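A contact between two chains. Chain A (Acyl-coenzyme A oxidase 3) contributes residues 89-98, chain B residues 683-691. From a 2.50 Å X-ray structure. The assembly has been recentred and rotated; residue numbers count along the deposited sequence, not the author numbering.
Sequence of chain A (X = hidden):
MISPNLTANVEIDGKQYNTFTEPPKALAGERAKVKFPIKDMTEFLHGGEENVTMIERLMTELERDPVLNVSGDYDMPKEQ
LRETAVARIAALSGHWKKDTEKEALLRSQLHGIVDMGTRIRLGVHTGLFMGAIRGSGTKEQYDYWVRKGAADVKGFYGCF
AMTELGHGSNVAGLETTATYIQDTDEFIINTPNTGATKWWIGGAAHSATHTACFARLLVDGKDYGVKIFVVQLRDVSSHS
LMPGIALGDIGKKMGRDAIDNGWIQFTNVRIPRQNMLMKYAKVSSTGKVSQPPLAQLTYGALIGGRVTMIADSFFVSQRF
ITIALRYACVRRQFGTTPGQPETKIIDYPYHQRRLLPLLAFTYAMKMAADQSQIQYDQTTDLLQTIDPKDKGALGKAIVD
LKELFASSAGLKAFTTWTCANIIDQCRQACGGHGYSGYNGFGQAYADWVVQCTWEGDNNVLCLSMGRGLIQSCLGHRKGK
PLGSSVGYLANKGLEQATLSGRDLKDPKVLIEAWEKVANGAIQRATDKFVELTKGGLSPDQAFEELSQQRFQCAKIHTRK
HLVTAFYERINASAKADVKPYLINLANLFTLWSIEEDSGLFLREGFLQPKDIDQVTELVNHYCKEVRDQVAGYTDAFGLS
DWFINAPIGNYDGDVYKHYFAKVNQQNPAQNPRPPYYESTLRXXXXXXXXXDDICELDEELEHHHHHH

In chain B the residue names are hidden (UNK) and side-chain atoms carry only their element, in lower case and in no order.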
# COMPACT_ATOMS: atom_id res chain seq x y z
N ILE A 89 2.84 5.79 28.29
CA ILE A 89 2.19 7.04 28.63
C ILE A 89 2.64 7.58 29.99
O ILE A 89 2.85 8.77 30.16
CB ILE A 89 0.65 6.92 28.50
CG1 ILE A 89 0.25 6.98 27.03
CG2 ILE A 89 -0.07 8.02 29.24
CD1 ILE A 89 -1.07 6.33 26.72
N ALA A 90 2.79 6.69 30.96
CA ALA A 90 3.24 7.04 32.30
C ALA A 90 4.65 7.64 32.27
O ALA A 90 4.90 8.65 32.94
CB ALA A 90 3.18 5.83 33.20
N ALA A 91 5.55 7.01 31.49
CA ALA A 91 6.89 7.55 31.24
C ALA A 91 6.84 8.90 30.55
O ALA A 91 7.41 9.83 31.05
CB ALA A 91 7.74 6.59 30.44
N LEU A 92 6.16 9.03 29.42
CA LEU A 92 6.10 10.35 28.71
C LEU A 92 5.56 11.46 29.60
O LEU A 92 5.95 12.64 29.48
CB LEU A 92 5.22 10.25 27.46
CG LEU A 92 5.82 9.38 26.33
CD1 LEU A 92 4.83 9.08 25.20
CD2 LEU A 92 7.09 10.01 25.78
N SER A 93 4.64 11.06 30.48
CA SER A 93 4.01 11.94 31.44
C SER A 93 4.95 12.73 32.34
O SER A 93 4.59 13.81 32.78
CB SER A 93 2.96 11.19 32.26
OG SER A 93 3.23 11.25 33.61
N GLY A 94 6.15 12.23 32.56
CA GLY A 94 7.20 12.98 33.23
C GLY A 94 7.63 14.29 32.57
O GLY A 94 8.13 15.18 33.24
N HIS A 95 7.44 14.43 31.26
CA HIS A 95 7.88 15.63 30.57
C HIS A 95 6.76 16.71 30.53
O HIS A 95 6.98 17.82 30.10
CB HIS A 95 8.38 15.28 29.14
CG HIS A 95 9.42 14.17 29.10
ND1 HIS A 95 10.73 14.35 29.49
CD2 HIS A 95 9.33 12.88 28.69
CE1 HIS A 95 11.40 13.22 29.33
NE2 HIS A 95 10.57 12.31 28.86
N TRP A 96 5.56 16.40 30.98
CA TRP A 96 4.49 17.38 30.85
C TRP A 96 4.72 18.59 31.71
O TRP A 96 4.35 19.69 31.34
CB TRP A 96 3.15 16.81 31.26
CG TRP A 96 2.76 15.67 30.50
CD1 TRP A 96 3.27 15.24 29.30
CD2 TRP A 96 1.72 14.77 30.84
NE1 TRP A 96 2.62 14.12 28.89
CE2 TRP A 96 1.65 13.81 29.81
CE3 TRP A 96 0.84 14.69 31.92
CZ2 TRP A 96 0.72 12.76 29.84
CZ3 TRP A 96 -0.07 13.63 31.96
CH2 TRP A 96 -0.12 12.68 30.92
N LYS A 97 5.30 18.36 32.88
CA LYS A 97 5.60 19.45 33.78
C LYS A 97 6.49 20.47 33.08
O LYS A 97 6.17 21.65 33.10
CB LYS A 97 6.29 18.93 35.05
CG LYS A 97 6.20 19.89 36.23
CD LYS A 97 7.45 19.80 37.09
CE LYS A 97 7.36 20.66 38.35
NZ LYS A 97 8.60 20.51 39.16
N LYS A 98 7.64 19.99 32.60
CA LYS A 98 8.73 20.73 31.93
C LYS A 98 8.59 21.37 30.53
O LYS A 98 9.14 22.42 30.28
CB LYS A 98 10.01 19.89 31.98
CG LYS A 98 9.80 18.38 32.08
CD LYS A 98 11.04 17.64 32.56
CE LYS A 98 11.91 17.15 31.40
NZ LYS A 98 13.33 16.95 31.80
N UNK B 683 -2.90 2.30 38.73
CA UNK B 683 -1.76 3.01 39.36
C UNK B 683 -1.26 4.28 38.68
O UNK B 683 -0.68 5.11 39.33
c UNK B 683 -2.51 0.94 38.32
c UNK B 683 -0.63 1.95 39.35
c UNK B 683 -1.34 0.64 39.22
N UNK B 684 -1.51 4.44 37.39
CA UNK B 684 -1.22 5.68 36.72
C UNK B 684 -2.29 6.74 36.96
O UNK B 684 -1.96 7.86 37.29
c UNK B 684 -0.46 9.25 33.18
c UNK B 684 -1.08 5.49 35.21
c UNK B 684 -0.86 6.79 34.48
c UNK B 684 0.31 7.53 34.67
c UNK B 684 0.52 8.73 34.01
c UNK B 684 -1.85 7.33 33.66
c UNK B 684 -1.65 8.55 33.01
N UNK B 685 -3.56 6.40 36.74
CA UNK B 685 -4.65 7.37 36.99
C UNK B 685 -4.65 7.89 38.42
O UNK B 685 -4.93 9.05 38.65
c UNK B 685 -6.21 6.42 35.21
c UNK B 685 -5.94 7.63 34.33
c UNK B 685 -6.04 6.79 36.69
c UNK B 685 -7.57 5.78 34.97
N UNK B 686 -4.30 7.05 39.37
CA UNK B 686 -4.31 7.43 40.77
C UNK B 686 -2.93 7.54 41.39
O UNK B 686 -2.79 7.36 42.60
c UNK B 686 -6.59 6.53 41.19
c UNK B 686 -8.47 5.88 39.86
c UNK B 686 -8.70 7.66 41.43
c UNK B 686 -7.15 5.74 40.21
c UNK B 686 -5.16 6.41 41.53
c UNK B 686 -9.24 6.85 40.47
c UNK B 686 -7.37 7.52 41.78
N UNK B 687 -1.92 7.83 40.58
CA UNK B 687 -0.59 8.05 41.10
C UNK B 687 -0.52 9.26 42.06
O UNK B 687 -1.26 10.22 41.91
c UNK B 687 0.26 9.56 39.19
n UNK B 687 -1.45 10.46 36.47
c UNK B 687 0.86 9.38 37.79
c UNK B 687 0.41 8.26 39.96
n UNK B 687 0.81 10.58 36.99
c UNK B 687 -0.28 11.06 36.39
n UNK B 687 -0.17 12.15 35.68
N UNK B 688 0.40 9.19 43.01
CA UNK B 688 0.65 10.27 43.96
C UNK B 688 1.29 11.50 43.33
O UNK B 688 1.90 11.44 42.27
c UNK B 688 1.51 9.73 45.09
c UNK B 688 0.87 8.49 45.71
o UNK B 688 1.53 8.80 47.92
c UNK B 688 0.56 8.63 47.16
o UNK B 688 -0.65 8.56 47.51
N UNK B 689 1.11 12.66 43.96
CA UNK B 689 1.65 13.90 43.42
C UNK B 689 3.15 13.93 43.50
O UNK B 689 3.74 13.26 44.35
o UNK B 689 -1.08 15.76 44.72
o UNK B 689 -0.59 15.50 42.58
c UNK B 689 1.12 15.12 44.18
c UNK B 689 -0.29 15.48 43.79
N UNK B 690 3.76 14.75 42.65
CA UNK B 690 5.19 15.02 42.75
C UNK B 690 5.56 15.58 44.15
O UNK B 690 4.76 16.25 44.80
c UNK B 690 5.65 16.00 41.64
c UNK B 690 6.84 15.49 40.82
o UNK B 690 8.53 16.20 39.33
c UNK B 690 7.49 16.54 39.94
o UNK B 690 6.99 17.69 39.85
N UNK B 691 6.76 15.26 44.62
CA UNK B 691 7.33 15.93 45.79
C UNK B 691 7.97 17.29 45.33
O UNK B 691 9.05 17.28 44.74
o UNK B 691 8.69 16.66 48.14
o UNK B 691 9.53 14.68 48.47
c UNK B 691 8.33 14.97 46.46
c UNK B 691 8.88 15.48 47.78

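Position 683 carries three side-chain carbons that close a ring onto the backbone N. Its side chain is out of reach of the chain A stretch. A ring through the backbone nitrogen means proline: Pro B683. This nitrogen has no hydrogen to give, and the helix is kinked here, where the N has no bond to the turn before.

Position 684 has one carbon followed by a ring of six carbons, with no oxygen. The CA-to-CB bond points toward chain A. The ring meets Ile A89, Ala A90, Ser A93 and Trp A96. A six-carbon ring without a hydroxyl is phenylalanine: Phe B684. Its CD1 lies 3.6 Å from CB of Ala A90. Its CE2 is 4.1 Å from CG2 of Ile A89, and its CZ is 4.1 Å from CH2 of Trp A96. OG of Ser A93 sits at the ring edge, 3.7 Å from CE1 of Phe B684.

Position 685 has four carbons, forked at the second. It makes no contact with the chain A stretch. The fork one carbon beyond CB gives leucine: Leu B685. It is buried, with chi1 m and chi2 t.

Position 686 again shows one carbon and a six-carbon ring. Nothing of the chain A stretch is near it. It is Phe B686, the first residue after the helix to leave helical phi/psi.

Position 687 has three carbons, a nitrogen, then a carbon carrying two more nitrogens. The end of this chain lies near Ser A93 and Trp A96. The group is a guanidinium, so the residue is arginine: Arg B687. Its NH2 is 4.0 Å from CZ3 of Trp A96 and 4.1 Å from OG of Ser A93. These are packing distances. The NH1 of Arg B687 donates to the backbone O of Phe B684 at 2.8 Å, which ties the side chain back to the last turn of the helix.

Position 688 has three carbons, the third carrying two oxygens. It is exposed and far from the chain A stretch. This is Glu B688.

Position 689 has two carbons, the second carrying two oxygens. It does not reach the chain A stretch. The shorter acid is aspartate: Asp B689.

Position 690 has three carbons, the third carrying two oxygens, and its CA-to-CB bond points toward the chain A stretch. One oxygen approaches Lys A97. The length gives glutamate: Glu B690. NZ of Lys A97 and OE1 of Glu B690 are 3.3 Å apart, a salt bridge with a weak hydrogen bond.

Position 691 has two carbons, the second with two oxygens, and makes no contact with the chain A stretch. It is Asp B691.

The contact is small, 266 Å² summed over both sides. Phe B684 supplies the largest share, packing its ring against Ile A89, Ala A90, Ser A93 and Trp A96. Arg B687 extends this patch beside Ser A93 and Trp A96. Farther along, opposite charges bring Lys A97 and Glu B690 together. The apolar packing is thus joined by one ionic link between exposed residues.

Chain B (683-691) PFLFREDED
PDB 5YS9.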